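Local coordinates for Blr3880 protein (Bradyrhizobium japonicum, PDB 2OOD) that probably catalyses the hydrolytic deamination of guanine to xanthine and ammonia, using one zinc ion bound in each subunit, at residues Ile80-Gln84 and Ala137-Ser141; Ile103-Glu107 and Pro205-Phe209; Tyr110-Ala116 and Ser142-Glu148. All blocks are in the same frame, centred on the assembly; numbering follows the deposited sequence.

Contact 1 (Ile80-Gln84 and Ala137-Ser141); sequences IHLPQ and AFTSS. With ZN (zinc ion), chain B; GUN (guanine), chain C.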
loop_
_atom_site.group_PDB
_atom_site.type_symbol
_atom_site.label_atom_id
_atom_site.label_comp_id
_atom_site.label_asym_id
_atom_site.label_seq_id
_atom_site.Cartn_x
_atom_site.Cartn_y
_atom_site.Cartn_z
ATOM N N ILE A 80 13.322 -10.776 -5.655
ATOM C CA ILE A 80 13.638 -9.392 -6.045
ATOM C C ILE A 80 14.443 -9.424 -7.326
ATOM O O ILE A 80 15.041 -10.437 -7.664
ATOM C CB ILE A 80 14.502 -8.605 -5.015
ATOM C CG1 ILE A 80 14.856 -9.483 -3.827
ATOM C CG2 ILE A 80 13.798 -7.328 -4.589
ATOM C CD1 ILE A 80 15.882 -10.528 -4.155
ATOM N N HIS A 81 14.455 -8.305 -8.037
ATOM C CA HIS A 81 15.197 -8.170 -9.284
ATOM C C HIS A 81 16.249 -7.089 -9.060
ATOM O O HIS A 81 15.942 -5.899 -9.108
ATOM C CB HIS A 81 14.259 -7.747 -10.420
ATOM C CG HIS A 81 13.363 -8.838 -10.922
ATOM N ND1 HIS A 81 13.746 -9.721 -11.906
ATOM C CD2 HIS A 81 12.086 -9.158 -10.607
ATOM C CE1 HIS A 81 12.742 -10.536 -12.178
ATOM N NE2 HIS A 81 11.722 -10.217 -11.404
ATOM N N LEU A 82 17.484 -7.507 -8.813
ATOM C CA LEU A 82 18.589 -6.580 -8.578
ATOM C C LEU A 82 18.689 -5.422 -9.575
ATOM O O LEU A 82 18.747 -4.256 -9.178
ATOM C CB LEU A 82 19.919 -7.344 -8.559
ATOM C CG LEU A 82 21.174 -6.557 -8.954
ATOM C CD1 LEU A 82 21.447 -5.457 -7.948
ATOM C CD2 LEU A 82 22.354 -7.504 -9.045
ATOM N N PRO A 83 18.714 -5.726 -10.884
ATOM C CA PRO A 83 18.819 -4.675 -11.895
ATOM C C PRO A 83 17.601 -3.767 -12.044
ATOM O O PRO A 83 17.596 -2.878 -12.891
ATOM C CB PRO A 83 19.129 -5.458 -13.167
ATOM C CG PRO A 83 18.363 -6.711 -12.958
ATOM C CD PRO A 83 18.643 -7.055 -11.517
ATOM N N GLN A 84 16.574 -3.976 -11.228
ATOM C CA GLN A 84 15.385 -3.141 -11.312
ATOM C C GLN A 84 15.295 -2.146 -10.154
ATOM O O GLN A 84 14.315 -1.400 -10.025
ATOM C CB GLN A 84 14.144 -4.021 -11.359
ATOM C CG GLN A 84 13.995 -4.747 -12.676
ATOM C CD GLN A 84 12.874 -5.758 -12.659
ATOM O OE1 GLN A 84 11.837 -5.528 -12.050
ATOM N NE2 GLN A 84 13.068 -6.878 -13.341
ATOM N N ALA A 137 17.559 -13.308 -5.389
ATOM C CA ALA A 137 17.545 -12.300 -6.436
ATOM C C ALA A 137 17.725 -12.695 -7.890
ATOM O O ALA A 137 18.519 -13.571 -8.235
ATOM C CB ALA A 137 18.563 -11.231 -6.097
ATOM N N PHE A 138 16.973 -12.010 -8.741
ATOM C CA PHE A 138 17.070 -12.188 -10.175
ATOM C C PHE A 138 18.089 -11.134 -10.594
ATOM O O PHE A 138 18.179 -10.070 -9.982
ATOM C CB PHE A 138 15.729 -11.901 -10.842
ATOM C CG PHE A 138 14.755 -13.034 -10.748
ATOM C CD1 PHE A 138 14.768 -14.057 -11.689
ATOM C CD2 PHE A 138 13.849 -13.105 -9.695
ATOM C CE1 PHE A 138 13.889 -15.138 -11.582
ATOM C CE2 PHE A 138 12.968 -14.183 -9.578
ATOM C CZ PHE A 138 12.991 -15.198 -10.522
ATOM N N THR A 139 18.861 -11.424 -11.627
ATOM C CA THR A 139 19.861 -10.487 -12.105
ATOM C C THR A 139 19.590 -10.283 -13.591
ATOM O O THR A 139 18.479 -10.539 -14.056
ATOM C CB THR A 139 21.269 -11.062 -11.872
ATOM O OG1 THR A 139 21.391 -12.325 -12.535
ATOM C CG2 THR A 139 21.506 -11.284 -10.382
ATOM N N SER A 140 20.572 -9.805 -14.340
ATOM C CA SER A 140 20.360 -9.638 -15.768
ATOM C C SER A 140 20.970 -10.852 -16.464
ATOM O O SER A 140 21.402 -11.804 -15.807
ATOM C CB SER A 140 21.006 -8.349 -16.279
ATOM O OG SER A 140 22.406 -8.368 -16.084
ATOM N N SER A 141 21.000 -10.821 -17.790
ATOM C CA SER A 141 21.552 -11.924 -18.563
ATOM C C SER A 141 23.075 -11.895 -18.631
ATOM O O SER A 141 23.690 -12.837 -19.126
ATOM C CB SER A 141 20.972 -11.892 -19.969
ATOM O OG SER A 141 21.030 -10.577 -20.482
HETATM ZN ZN ZN B . 9.974 -11.255 -10.769
HETATM N N9 GUN C . 9.378 -12.610 -15.537
HETATM C C8 GUN C . 8.962 -12.293 -16.787
HETATM N N7 GUN C . 8.141 -11.284 -16.758
HETATM C C5 GUN C . 7.977 -10.872 -15.482
HETATM C C6 GUN C . 7.216 -9.837 -14.846
HETATM O O6 GUN C . 6.510 -9.057 -15.497
HETATM N N1 GUN C . 7.309 -9.720 -13.460
HETATM C C2 GUN C . 8.104 -10.582 -12.721
HETATM N N2 GUN C . 8.188 -10.438 -11.345
HETATM N N3 GUN C . 8.806 -11.541 -13.301
HETATM C C4 GUN C . 8.769 -11.725 -14.661
HETATM O O HOH W 1 15.849 -8.740 -13.434
HETATM O O HOH W 2 9.501 -8.746 -10.818
#

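Contact 2 (Ile103-Glu107 and Pro205-Phe209); sequences IYPEE and PRFAF. With GUN (guanine), chain C.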
loop_
_atom_site.group_PDB
_atom_site.type_symbol
_atom_site.label_atom_id
_atom_site.label_comp_id
_atom_site.label_asym_id
_atom_site.label_seq_id
_atom_site.Cartn_x
_atom_site.Cartn_y
_atom_site.Cartn_z
ATOM N N ILE A 103 11.728 -2.178 -18.240
ATOM C CA ILE A 103 12.713 -3.015 -17.583
ATOM C C ILE A 103 13.987 -3.349 -18.363
ATOM O O ILE A 103 15.086 -3.107 -17.884
ATOM C CB ILE A 103 12.020 -4.313 -17.060
ATOM C CG1 ILE A 103 11.423 -4.050 -15.672
ATOM C CG2 ILE A 103 13.013 -5.457 -16.962
ATOM C CD1 ILE A 103 10.769 -2.690 -15.500
ATOM N N TYR A 104 13.848 -3.889 -19.564
ATOM C CA TYR A 104 15.017 -4.260 -20.349
ATOM C C TYR A 104 15.965 -3.091 -20.628
ATOM O O TYR A 104 17.183 -3.236 -20.509
ATOM C CB TYR A 104 14.572 -4.943 -21.647
ATOM C CG TYR A 104 13.826 -6.248 -21.406
ATOM C CD1 TYR A 104 12.658 -6.548 -22.102
ATOM C CD2 TYR A 104 14.297 -7.187 -20.489
ATOM C CE1 TYR A 104 11.977 -7.752 -21.892
ATOM C CE2 TYR A 104 13.624 -8.396 -20.267
ATOM C CZ TYR A 104 12.464 -8.675 -20.972
ATOM O OH TYR A 104 11.795 -9.879 -20.761
ATOM N N PRO A 105 15.435 -1.918 -21.003
ATOM C CA PRO A 105 16.378 -0.826 -21.254
ATOM C C PRO A 105 17.247 -0.454 -20.049
ATOM O O PRO A 105 18.313 0.134 -20.216
ATOM C CB PRO A 105 15.479 0.324 -21.729
ATOM C CG PRO A 105 14.113 -0.042 -21.238
ATOM C CD PRO A 105 14.070 -1.540 -21.397
ATOM N N GLU A 106 16.806 -0.810 -18.843
ATOM C CA GLU A 106 17.560 -0.509 -17.619
ATOM C C GLU A 106 18.481 -1.653 -17.221
ATOM O O GLU A 106 19.623 -1.432 -16.838
ATOM C CB GLU A 106 16.593 -0.214 -16.467
ATOM C CG GLU A 106 17.217 -0.130 -15.075
ATOM C CD GLU A 106 18.086 1.102 -14.867
ATOM O OE1 GLU A 106 17.898 2.104 -15.595
ATOM O OE2 GLU A 106 18.950 1.068 -13.957
ATOM N N GLU A 107 17.978 -2.879 -17.313
ATOM C CA GLU A 107 18.759 -4.055 -16.955
ATOM C C GLU A 107 19.973 -4.246 -17.851
ATOM O O GLU A 107 20.968 -4.859 -17.453
ATOM C CB GLU A 107 17.881 -5.305 -17.003
ATOM C CG GLU A 107 16.853 -5.346 -15.895
ATOM C CD GLU A 107 16.241 -6.710 -15.713
ATOM O OE1 GLU A 107 16.947 -7.716 -15.924
ATOM O OE2 GLU A 107 15.057 -6.778 -15.339
ATOM N N PRO A 205 16.201 -19.629 -15.118
ATOM C CA PRO A 205 15.606 -19.385 -16.432
ATOM C C PRO A 205 14.541 -18.339 -16.078
ATOM O O PRO A 205 13.579 -18.644 -15.378
ATOM C CB PRO A 205 14.997 -20.737 -16.785
ATOM C CG PRO A 205 14.583 -21.267 -15.448
ATOM C CD PRO A 205 15.785 -20.939 -14.588
ATOM N N ARG A 206 14.725 -17.105 -16.529
ATOM C CA ARG A 206 13.795 -16.039 -16.194
ATOM C C ARG A 206 12.331 -16.463 -16.160
ATOM O O ARG A 206 11.683 -16.373 -15.115
ATOM C CB ARG A 206 13.983 -14.866 -17.142
ATOM C CG ARG A 206 13.288 -13.619 -16.679
ATOM C CD ARG A 206 14.104 -12.426 -17.055
ATOM N NE ARG A 206 13.481 -11.189 -16.608
ATOM C CZ ARG A 206 14.090 -10.010 -16.606
ATOM N NH1 ARG A 206 15.345 -9.907 -17.024
ATOM N NH2 ARG A 206 13.443 -8.937 -16.189
ATOM N N PHE A 207 11.803 -16.913 -17.295
ATOM C CA PHE A 207 10.420 -17.370 -17.347
ATOM C C PHE A 207 10.128 -18.044 -18.682
ATOM O O PHE A 207 10.631 -17.626 -19.727
ATOM C CB PHE A 207 9.456 -16.203 -17.067
ATOM C CG PHE A 207 9.388 -15.183 -18.163
ATOM C CD1 PHE A 207 10.547 -14.672 -18.743
ATOM C CD2 PHE A 207 8.152 -14.708 -18.601
ATOM C CE1 PHE A 207 10.478 -13.704 -19.753
ATOM C CE2 PHE A 207 8.075 -13.731 -19.616
ATOM C CZ PHE A 207 9.240 -13.234 -20.186
ATOM N N ALA A 208 9.324 -19.104 -18.630
ATOM C CA ALA A 208 8.980 -19.894 -19.807
ATOM C C ALA A 208 8.747 -19.058 -21.048
ATOM O O ALA A 208 9.274 -19.363 -22.118
ATOM C CB ALA A 208 7.758 -20.763 -19.520
ATOM N N PHE A 209 7.968 -17.995 -20.909
ATOM C CA PHE A 209 7.680 -17.146 -22.058
ATOM C C PHE A 209 8.929 -16.639 -22.770
ATOM O O PHE A 209 8.899 -16.388 -23.973
ATOM C CB PHE A 209 6.829 -15.954 -21.632
ATOM C CG PHE A 209 6.393 -15.089 -22.778
ATOM C CD1 PHE A 209 5.577 -15.605 -23.781
ATOM C CD2 PHE A 209 6.773 -13.751 -22.846
ATOM C CE1 PHE A 209 5.141 -14.799 -24.841
ATOM C CE2 PHE A 209 6.342 -12.930 -23.907
ATOM C CZ PHE A 209 5.523 -13.458 -24.903
HETATM N N9 GUN C . 9.378 -12.610 -15.537
HETATM C C8 GUN C . 8.962 -12.293 -16.787
HETATM N N7 GUN C . 8.141 -11.284 -16.758
HETATM C C5 GUN C . 7.977 -10.872 -15.482
HETATM C C6 GUN C . 7.216 -9.837 -14.846
HETATM O O6 GUN C . 6.510 -9.057 -15.497
HETATM N N1 GUN C . 7.309 -9.720 -13.460
HETATM C C2 GUN C . 8.104 -10.582 -12.721
HETATM N N2 GUN C . 8.188 -10.438 -11.345
HETATM N N3 GUN C . 8.806 -11.541 -13.301
HETATM C C4 GUN C . 8.769 -11.725 -14.661
#

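Contact 3 (Tyr110-Ala116 and Ser142-Glu148); sequences YKDRNYA and SPVATEE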
loop_
_atom_site.group_PDB
_atom_site.type_symbol
_atom_site.label_atom_id
_atom_site.label_comp_id
_atom_site.label_asym_id
_atom_site.label_seq_id
_atom_site.Cartn_x
_atom_site.Cartn_y
_atom_site.Cartn_z
ATOM N N TYR A 110 23.527 -2.998 -16.691
ATOM C CA TYR A 110 24.341 -3.789 -15.786
ATOM C C TYR A 110 25.422 -4.601 -16.484
ATOM O O TYR A 110 26.128 -5.384 -15.844
ATOM C CB TYR A 110 23.448 -4.689 -14.923
ATOM C CG TYR A 110 22.708 -3.908 -13.859
ATOM C CD1 TYR A 110 21.735 -2.977 -14.200
ATOM C CD2 TYR A 110 23.024 -4.052 -12.517
ATOM C CE1 TYR A 110 21.100 -2.207 -13.232
ATOM C CE2 TYR A 110 22.397 -3.287 -11.542
ATOM C CZ TYR A 110 21.438 -2.368 -11.904
ATOM O OH TYR A 110 20.823 -1.600 -10.935
ATOM N N LYS A 111 25.538 -4.413 -17.799
ATOM C CA LYS A 111 26.565 -5.083 -18.600
ATOM C C LYS A 111 27.871 -4.428 -18.163
ATOM O O LYS A 111 28.917 -5.077 -18.064
ATOM C CB LYS A 111 26.359 -4.795 -20.089
ATOM C CG LYS A 111 25.850 -5.943 -20.924
ATOM C CD LYS A 111 25.870 -5.552 -22.400
ATOM C CE LYS A 111 25.357 -6.687 -23.286
ATOM N NZ LYS A 111 25.143 -6.257 -24.722
ATOM N N ASP A 112 27.772 -3.121 -17.921
ATOM C CA ASP A 112 28.872 -2.272 -17.480
ATOM C C ASP A 112 29.119 -2.570 -15.998
ATOM O O ASP A 112 28.217 -2.406 -15.172
ATOM C CB ASP A 112 28.462 -0.815 -17.677
ATOM C CG ASP A 112 29.507 0.154 -17.201
ATOM O OD1 ASP A 112 30.063 0.887 -18.049
ATOM O OD2 ASP A 112 29.772 0.188 -15.978
ATOM N N ARG A 113 30.334 -2.996 -15.656
ATOM C CA ARG A 113 30.639 -3.357 -14.274
ATOM C C ARG A 113 30.581 -2.229 -13.252
ATOM O O ARG A 113 30.327 -2.479 -12.071
ATOM C CB ARG A 113 31.994 -4.048 -14.197
ATOM C CG ARG A 113 32.264 -4.678 -12.853
ATOM C CD ARG A 113 33.619 -5.341 -12.848
ATOM N NE ARG A 113 33.709 -6.434 -13.815
ATOM C CZ ARG A 113 33.071 -7.595 -13.703
ATOM N NH1 ARG A 113 32.280 -7.834 -12.664
ATOM N NH2 ARG A 113 33.240 -8.534 -14.624
ATOM N N ASN A 114 30.812 -0.994 -13.681
ATOM C CA ASN A 114 30.750 0.129 -12.752
ATOM C C ASN A 114 29.316 0.378 -12.310
ATOM O O ASN A 114 29.046 0.575 -11.122
ATOM C CB ASN A 114 31.321 1.396 -13.391
ATOM C CG ASN A 114 32.830 1.352 -13.511
ATOM O OD1 ASN A 114 33.548 1.310 -12.506
ATOM N ND2 ASN A 114 33.322 1.349 -14.745
ATOM N N TYR A 115 28.399 0.369 -13.273
ATOM C CA TYR A 115 26.981 0.576 -12.993
ATOM C C TYR A 115 26.477 -0.585 -12.142
ATOM O O TYR A 115 25.746 -0.390 -11.184
ATOM C CB TYR A 115 26.189 0.624 -14.297
ATOM C CG TYR A 115 24.829 1.252 -14.175
ATOM C CD1 TYR A 115 24.671 2.623 -14.247
ATOM C CD2 TYR A 115 23.695 0.477 -13.994
ATOM C CE1 TYR A 115 23.416 3.214 -14.147
ATOM C CE2 TYR A 115 22.430 1.056 -13.889
ATOM C CZ TYR A 115 22.299 2.429 -13.970
ATOM O OH TYR A 115 21.047 3.022 -13.897
ATOM N N ALA A 116 26.876 -1.796 -12.506
ATOM C CA ALA A 116 26.465 -2.983 -11.780
ATOM C C ALA A 116 26.911 -2.891 -10.331
ATOM O O ALA A 116 26.152 -3.210 -9.412
ATOM C CB ALA A 116 27.057 -4.227 -12.428
ATOM N N SER A 142 23.679 -10.813 -18.138
ATOM C CA SER A 142 25.134 -10.658 -18.133
ATOM C C SER A 142 25.734 -11.128 -16.814
ATOM O O SER A 142 25.288 -10.725 -15.746
ATOM C CB SER A 142 25.503 -9.191 -18.351
ATOM O OG SER A 142 26.817 -8.927 -17.882
ATOM N N PRO A 143 26.768 -11.978 -16.870
ATOM C CA PRO A 143 27.394 -12.472 -15.635
ATOM C C PRO A 143 27.903 -11.366 -14.699
ATOM O O PRO A 143 28.014 -11.575 -13.490
ATOM C CB PRO A 143 28.523 -13.368 -16.153
ATOM C CG PRO A 143 27.974 -13.885 -17.444
ATOM C CD PRO A 143 27.338 -12.646 -18.053
ATOM N N VAL A 144 28.202 -10.197 -15.262
ATOM C CA VAL A 144 28.702 -9.057 -14.490
ATOM C C VAL A 144 27.846 -8.761 -13.255
ATOM O O VAL A 144 28.327 -8.834 -12.121
ATOM C CB VAL A 144 28.759 -7.784 -15.367
ATOM C CG1 VAL A 144 29.245 -6.600 -14.555
ATOM C CG2 VAL A 144 29.669 -8.017 -16.550
ATOM N N ALA A 145 26.578 -8.427 -13.485
ATOM C CA ALA A 145 25.655 -8.118 -12.402
ATOM C C ALA A 145 25.653 -9.209 -11.332
ATOM O O ALA A 145 25.614 -8.913 -10.139
ATOM C CB ALA A 145 24.258 -7.927 -12.957
ATOM N N THR A 146 25.696 -10.469 -11.749
ATOM C CA THR A 146 25.707 -11.567 -10.788
ATOM C C THR A 146 26.997 -11.611 -9.969
ATOM O O THR A 146 26.964 -11.860 -8.760
ATOM C CB THR A 146 25.530 -12.935 -11.484
ATOM O OG1 THR A 146 24.225 -13.004 -12.070
ATOM C CG2 THR A 146 25.684 -14.073 -10.478
ATOM N N GLU A 147 28.130 -11.378 -10.624
ATOM C CA GLU A 147 29.416 -11.402 -9.934
ATOM C C GLU A 147 29.470 -10.293 -8.891
ATOM O O GLU A 147 29.815 -10.540 -7.735
ATOM C CB GLU A 147 30.568 -11.234 -10.926
ATOM C CG GLU A 147 30.633 -12.308 -11.994
ATOM C CD GLU A 147 31.594 -11.954 -13.118
ATOM O OE1 GLU A 147 31.900 -10.752 -13.263
ATOM O OE2 GLU A 147 32.029 -12.866 -13.861
ATOM N N GLU A 148 29.120 -9.075 -9.295
ATOM C CA GLU A 148 29.140 -7.948 -8.371
ATOM C C GLU A 148 28.207 -8.144 -7.179
ATOM O O GLU A 148 28.503 -7.673 -6.083
ATOM C CB GLU A 148 28.776 -6.651 -9.096
ATOM C CG GLU A 148 29.834 -6.161 -10.073
ATOM C CD GLU A 148 31.207 -6.027 -9.433
ATOM O OE1 GLU A 148 31.296 -5.467 -8.320
ATOM O OE2 GLU A 148 32.201 -6.474 -10.045
#

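Contact 1 (Ile80-Gln84 and Ala137-Ser141)
I80 and H81 end a strand that runs parallel to A137-F138. I80 O accepts a hydrogen bond from F138 N (2.7 Å), while its CD1 packs 3.4 Å from A137 CB, a tight contact that alanine's small methyl permits. H81, the second histidine of the HxH motif begun by H79, stacks offset on the F138 ring (centroids 4.6 Å apart, planes at 23°). H81 ND1 donates to water 1 (2.8 Å), which donates to T139 O (3.2 Å); with the proton on ND1, the lone pair of H81 NE2 is left for the zinc, 2.1 Å away. L82 N returns to F138 O (2.9 Å), so F138 bonds to both neighbours of H81. P83, lacking an amide hydrogen, packs CD against F138 O (3.4 Å) as the chain leaves the strand in a 3-10 turn, closed by Q84 N to H81 O (2.9 Å). These are adjacent parallel strands of the TIM barrel, 70-81 beside 132-138; helices 113-129 and 143-156 cover L82 through V120, F123 and L149.

Contact 2 (Ile103-Glu107 and Pro205-Phe209)
R206, buried where the chain leaves strand 199-205, reaches across to the last turn of helix 95-107 and there meets E107 in a two-pronged salt bridge: NH1 donates to E107 OE1 (2.9 Å) and NH2 to E107 OE2 (2.8 Å). The nearest CA atoms, of Y104 and R206, are 12.5 Å apart, so only long side chains can close this gap, and arginine with glutamate suits it by matching two N-H donors to two carboxylate oxygens. E107 OE2 also accepts from Q84, so this oxygen serves two donors. Around the pair, Y104 sets CE2 over one face of the guanidinium, 4.0 Å from R206 NH1, while I103 CG2 lies 3.6 Å from R206 NH2; both give the buried charge an apolar surrounding. E106, on another side of the helix, has its own partners, K109 for OE1 and Y115 for OE2. P105 has no amide hydrogen to give, and the helix kinks there, yet I103 O still receives E106 N and E107 N, each at 3.0 Å. In the loop, R206 O accepts from ND1 of the zinc ligand H234, and A208 N bonds to the hydroxyl of Y259. Beside R206, F207 places its ring face against guanine, with CD2 3.1 Å from guanine C8, and Y104 OH is 4.2 Å from F207 CE1. An amidohydrolase TIM barrel builds its active site in this manner, from residues at the C-terminal ends of its strands and the loops that follow.

Contact 3 (Tyr110-Ala116 and Ser142-Glu148)
R113, V144 and E148 lose the most surface where the first turn of helix 113-129 meets that of helix 143-156. R113 starts off sideways, but its long chain swings round to the other helix: NH1 donates to E148 OE2 (3.0 Å) and to E147 OE1 (3.0 Å), and NH2 donates to E147 OE1 (2.9 Å). One planar guanidinium thereby serves two successive glutamates, and E147 OE2 extends the network to R188 of helix 179-193. V144 packs against the R113 guanidinium and the A116 methyl. V144 CG1 lies over one face of the guanidinium and meets R113 CA (3.5 Å) and A116 CB (3.9 Å), while V144 CG2 touches K111 O (3.4 Å); the compact, branched valine can meet several neighbours at once. E148 contributes its aliphatic part too, with CG 4.1 Å from A116 CB. Small residues let the backbones draw close, A116 and A145 having CA atoms 5.2 Å apart. Both helices are capped: S142 OG accepts from V144 N (3.2 Å), and D112 OD2 accepts from Y115 N (3.0 Å) and, weakly, from N114 N (2.8 Å). Short polar side chains suit these positions because the first amides of a helix lack backbone acceptors. The chemistry is that of a partly exposed helix pair: apolar packing at V144 and the alanines holds the inner part, and a salt-bridge network, in which R113 offsets charge on E147 and E148, holds the rim.

How the contacts relate
Contact 1 lies centrally, 9 Å from contact 2 and 10 Å from contact 3 between centres; contacts 2 and 3 are 15 Å apart. A polar pair links each two, and contact 1 also packs on both neighbours, as P83 CA on Y110 CZ (3.5 Å). Q84 NE2 meets E107 OE2 at 2.8 Å, T139 OG1 meets T146 OG1 at 3.0 Å, and E106 OE2 meets Y115 OH at 2.9 Å. Contacts 1 and 2 both reach guanine, the first through the zinc, which guanine N2 approaches to 2.0 Å, the second through F207. Contact 3 stands back, the side chains of Y110 and H81 being about 9 Å apart, and packs the outer helices around contact 1's strands.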